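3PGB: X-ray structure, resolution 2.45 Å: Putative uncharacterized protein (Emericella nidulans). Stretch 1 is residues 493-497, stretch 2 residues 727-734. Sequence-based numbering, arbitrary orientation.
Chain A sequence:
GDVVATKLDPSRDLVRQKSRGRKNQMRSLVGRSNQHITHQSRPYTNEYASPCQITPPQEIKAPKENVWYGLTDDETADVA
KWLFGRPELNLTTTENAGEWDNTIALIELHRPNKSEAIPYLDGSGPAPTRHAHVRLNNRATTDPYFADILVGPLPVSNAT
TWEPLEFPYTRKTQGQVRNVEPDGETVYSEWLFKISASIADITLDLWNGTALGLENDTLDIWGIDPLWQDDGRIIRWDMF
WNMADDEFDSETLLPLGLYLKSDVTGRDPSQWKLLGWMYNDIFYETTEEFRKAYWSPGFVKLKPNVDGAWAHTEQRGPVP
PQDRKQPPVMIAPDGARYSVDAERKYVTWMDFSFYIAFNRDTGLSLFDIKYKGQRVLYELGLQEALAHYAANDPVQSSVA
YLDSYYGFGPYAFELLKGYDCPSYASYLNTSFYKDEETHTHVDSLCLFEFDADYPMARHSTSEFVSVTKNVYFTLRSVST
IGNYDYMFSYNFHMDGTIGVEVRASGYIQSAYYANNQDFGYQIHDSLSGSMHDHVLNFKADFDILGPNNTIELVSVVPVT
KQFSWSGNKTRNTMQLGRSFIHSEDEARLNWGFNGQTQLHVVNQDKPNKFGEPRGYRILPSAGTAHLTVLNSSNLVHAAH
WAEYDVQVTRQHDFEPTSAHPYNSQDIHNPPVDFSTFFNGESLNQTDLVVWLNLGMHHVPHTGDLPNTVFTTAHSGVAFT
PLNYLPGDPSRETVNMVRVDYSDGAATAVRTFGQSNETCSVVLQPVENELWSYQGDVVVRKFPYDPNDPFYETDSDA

Stretch 1 (493-497) HMDGT
Stretch 2, residues 727-734: GDPSRETV

Two loops whose aspartates each bond back to their own stretch meet here by packing, with no hydrogen bond between them. Stretch 1 is a type I turn from His493 to Gly496, closed by Gly496 N to His493 O at 3.0 Å. Met494 (phi/psi -72/-10) and Asp495 (-90/1) occupy its corners; Gly496 follows at 94/4, where a CB would jam against the carbonyl O of Asp495. Thr497 O then receives both His493 N at 3.0 Å and His493 ND1 at 3.2 Å, the latter with the imidazole at chi1 -61° and chi2 81°. Asp495 takes chi1 p (64°), which carries its carboxylate away from stretch 2 and lets OD2 accept Thr497 N at 3.1 Å.

Stretch 2 runs extended through Asp728 (-70/120), then coils into a 3-10 segment at 730-732, with Glu732 N to Pro729 O at 3.2 Å and Thr733 N to Ser730 O at 3.1 Å. Asp728, chi1 t (168°), reaches forward to its own chain: OD1 accepts Ser730 N at 3.0 Å, and OD2 accepts Ser730 OG at 2.6 Å. That short bond accompanies a Ser730 chi1 of 91°, between wells.

The register is set by Asp495 and Ser730, whose CA atoms lie 4.6 Å apart. Met494 O comes within 3.2 Å of Ser730 N, but the angle is poor, and that amide is already given to Asp728 OD1, which itself lies 3.9 Å from Asp495 CB. Pro729, C-gamma endo and with CB directed toward stretch 1, places CG 3.5 Å from Asp495 O. Met494 leaves sideways and, coiled m, m, m (-70°, -60°, -72°), brings CE to 4.1 Å from CB of Thr733, which is t (-167°). The rule is local: each aspartate braces its own loop, leaving packing to join the two.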

ATOM      1  N   HIS A 493     -13.934  -5.690  -2.492  1.00 13.77           N
ATOM      2  CA  HIS A 493     -14.042  -5.904  -1.052  1.00 13.87           C
ATOM      3  C   HIS A 493     -15.454  -5.715  -0.522  1.00 13.96           C
ATOM      4  O   HIS A 493     -16.292  -5.078  -1.164  1.00 14.08           O
ATOM      5  CB  HIS A 493     -13.098  -4.960  -0.337  1.00 14.00           C
ATOM      6  CG  HIS A 493     -11.660  -5.168  -0.692  1.00 14.54           C
ATOM      7  ND1 HIS A 493     -11.099  -4.659  -1.843  1.00 15.31           N
ATOM      8  CD2 HIS A 493     -10.671  -5.834  -0.051  1.00 14.99           C
ATOM      9  CE1 HIS A 493      -9.824  -5.002  -1.893  1.00 15.78           C
ATOM     10  NE2 HIS A 493      -9.540  -5.717  -0.819  1.00 15.76           N
ATOM     11  N   MET A 494     -15.705  -6.262   0.665  1.00 13.92           N
ATOM     12  CA  MET A 494     -17.038  -6.240   1.270  1.00 14.02           C
ATOM     13  C   MET A 494     -17.471  -4.865   1.778  1.00 14.14           C
ATOM     14  O   MET A 494     -18.632  -4.685   2.122  1.00 14.18           O
ATOM     15  CB  MET A 494     -17.130  -7.260   2.408  1.00 14.24           C
ATOM     16  CG  MET A 494     -17.114  -8.710   1.937  1.00 14.69           C
ATOM     17  SD  MET A 494     -18.488  -9.092   0.837  1.00 15.04           S
ATOM     18  CE  MET A 494     -19.860  -9.085   1.997  1.00 14.22           C
ATOM     19  N   ASP A 495     -16.550  -3.901   1.814  1.00 14.32           N
ATOM     20  CA  ASP A 495     -16.895  -2.496   2.096  1.00 14.38           C
ATOM     21  C   ASP A 495     -17.230  -1.704   0.820  1.00 14.34           C
ATOM     22  O   ASP A 495     -17.523  -0.514   0.883  1.00 14.39           O
ATOM     23  CB  ASP A 495     -15.755  -1.804   2.862  1.00 14.46           C
ATOM     24  CG  ASP A 495     -14.455  -1.718   2.055  1.00 15.00           C
ATOM     25  OD1 ASP A 495     -13.558  -0.956   2.465  1.00 15.47           O
ATOM     26  OD2 ASP A 495     -14.326  -2.401   1.016  1.00 14.89           O
ATOM     27  N   GLY A 496     -17.187  -2.366  -0.331  1.00 14.33           N
ATOM     28  CA  GLY A 496     -17.501  -1.728  -1.600  1.00 14.37           C
ATOM     29  C   GLY A 496     -16.289  -1.189  -2.329  1.00 14.51           C
ATOM     30  O   GLY A 496     -16.424  -0.575  -3.381  1.00 14.84           O
ATOM     31  N   THR A 497     -15.101  -1.433  -1.788  1.00 14.72           N
ATOM     32  CA  THR A 497     -13.878  -0.881  -2.351  1.00 14.87           C
ATOM     33  C   THR A 497     -13.384  -1.717  -3.535  1.00 14.99           C
ATOM     34  O   THR A 497     -13.232  -2.935  -3.431  1.00 15.16           O
ATOM     35  CB  THR A 497     -12.778  -0.782  -1.279  1.00 14.92           C
ATOM     36  OG1 THR A 497     -13.203   0.116  -0.238  1.00 15.30           O
ATOM     37  CG2 THR A 497     -11.476  -0.283  -1.881  1.00 14.73           C
ATOM     38  N   GLY A 727     -24.561   3.556   5.332  1.00 15.10           N
ATOM     39  CA  GLY A 727     -23.505   3.104   6.234  1.00 15.18           C
ATOM     40  C   GLY A 727     -22.481   2.211   5.551  1.00 15.28           C
ATOM     41  O   GLY A 727     -22.453   2.109   4.327  1.00 15.49           O
ATOM     42  N   ASP A 728     -21.631   1.579   6.359  1.00 15.19           N
ATOM     43  CA  ASP A 728     -20.678   0.576   5.892  1.00 15.03           C
ATOM     44  C   ASP A 728     -21.399  -0.712   5.461  1.00 14.96           C
ATOM     45  O   ASP A 728     -22.062  -1.342   6.280  1.00 14.87           O
ATOM     46  CB  ASP A 728     -19.688   0.259   7.021  1.00 15.12           C
ATOM     47  CG  ASP A 728     -18.835  -0.973   6.737  1.00 15.36           C
ATOM     48  OD1 ASP A 728     -18.425  -1.174   5.576  1.00 14.12           O
ATOM     49  OD2 ASP A 728     -18.575  -1.737   7.690  1.00 15.00           O
ATOM     50  N   PRO A 729     -21.260  -1.117   4.180  1.00 14.87           N
ATOM     51  CA  PRO A 729     -21.937  -2.331   3.718  1.00 15.04           C
ATOM     52  C   PRO A 729     -21.277  -3.645   4.144  1.00 15.39           C
ATOM     53  O   PRO A 729     -21.871  -4.703   3.948  1.00 15.46           O
ATOM     54  CB  PRO A 729     -21.892  -2.199   2.197  1.00 14.82           C
ATOM     55  CG  PRO A 729     -20.705  -1.390   1.927  1.00 14.96           C
ATOM     56  CD  PRO A 729     -20.521  -0.461   3.087  1.00 14.86           C
ATOM     57  N   SER A 730     -20.069  -3.587   4.703  1.00 15.73           N
ATOM     58  CA  SER A 730     -19.387  -4.791   5.186  1.00 15.97           C
ATOM     59  C   SER A 730     -20.142  -5.442   6.349  1.00 16.20           C
ATOM     60  O   SER A 730     -20.023  -6.648   6.564  1.00 16.39           O
ATOM     61  CB  SER A 730     -17.946  -4.480   5.615  1.00 15.94           C
ATOM     62  OG  SER A 730     -17.875  -4.142   6.994  1.00 16.41           O
ATOM     63  N   ARG A 731     -20.920  -4.648   7.085  1.00 16.35           N
ATOM     64  CA  ARG A 731     -21.694  -5.158   8.220  1.00 16.48           C
ATOM     65  C   ARG A 731     -22.807  -6.125   7.805  1.00 16.65           C
ATOM     66  O   ARG A 731     -23.445  -6.731   8.653  1.00 16.78           O
ATOM     67  CB  ARG A 731     -22.282  -3.995   9.036  1.00 16.38           C
ATOM     68  N   GLU A 732     -23.050  -6.279   6.510  1.00 16.88           N
ATOM     69  CA  GLU A 732     -24.077  -7.204   6.057  1.00 17.09           C
ATOM     70  C   GLU A 732     -23.560  -8.633   5.951  1.00 16.83           C
ATOM     71  O   GLU A 732     -24.342  -9.561   5.753  1.00 16.91           O
ATOM     72  CB  GLU A 732     -24.688  -6.725   4.738  1.00 17.51           C
ATOM     73  CG  GLU A 732     -23.853  -6.983   3.498  1.00 18.72           C
ATOM     74  CD  GLU A 732     -24.334  -6.188   2.286  1.00 20.42           C
ATOM     75  OE1 GLU A 732     -24.952  -5.109   2.453  1.00 21.22           O
ATOM     76  OE2 GLU A 732     -24.086  -6.652   1.157  1.00 21.25           O
ATOM     77  N   THR A 733     -22.254  -8.820   6.119  1.00 16.63           N
ATOM     78  CA  THR A 733     -21.675 -10.164   6.112  1.00 16.27           C
ATOM     79  C   THR A 733     -22.005 -10.958   7.386  1.00 16.25           C
ATOM     80  O   THR A 733     -22.062 -10.403   8.493  1.00 15.55           O
ATOM     81  CB  THR A 733     -20.142 -10.127   5.912  1.00 16.26           C
ATOM     82  OG1 THR A 733     -19.670 -11.445   5.610  1.00 16.71           O
ATOM     83  CG2 THR A 733     -19.429  -9.595   7.150  1.00 15.60           C
ATOM     84  N   VAL A 734     -22.230 -12.260   7.203  1.00 16.28           N
ATOM     85  CA  VAL A 734     -22.367 -13.205   8.316  1.00 16.29           C
ATOM     86  C   VAL A 734     -21.003 -13.575   8.917  1.00 16.45           C
ATOM     87  O   VAL A 734     -20.920 -14.021  10.064  1.00 16.59           O
ATOM     88  CB  VAL A 734     -23.109 -14.512   7.889  1.00 16.38           C
ATOM     89  CG1 VAL A 734     -24.554 -14.210   7.462  1.00 15.83           C
ATOM     90  CG2 VAL A 734     -22.359 -15.245   6.783  1.00 15.92           C
TER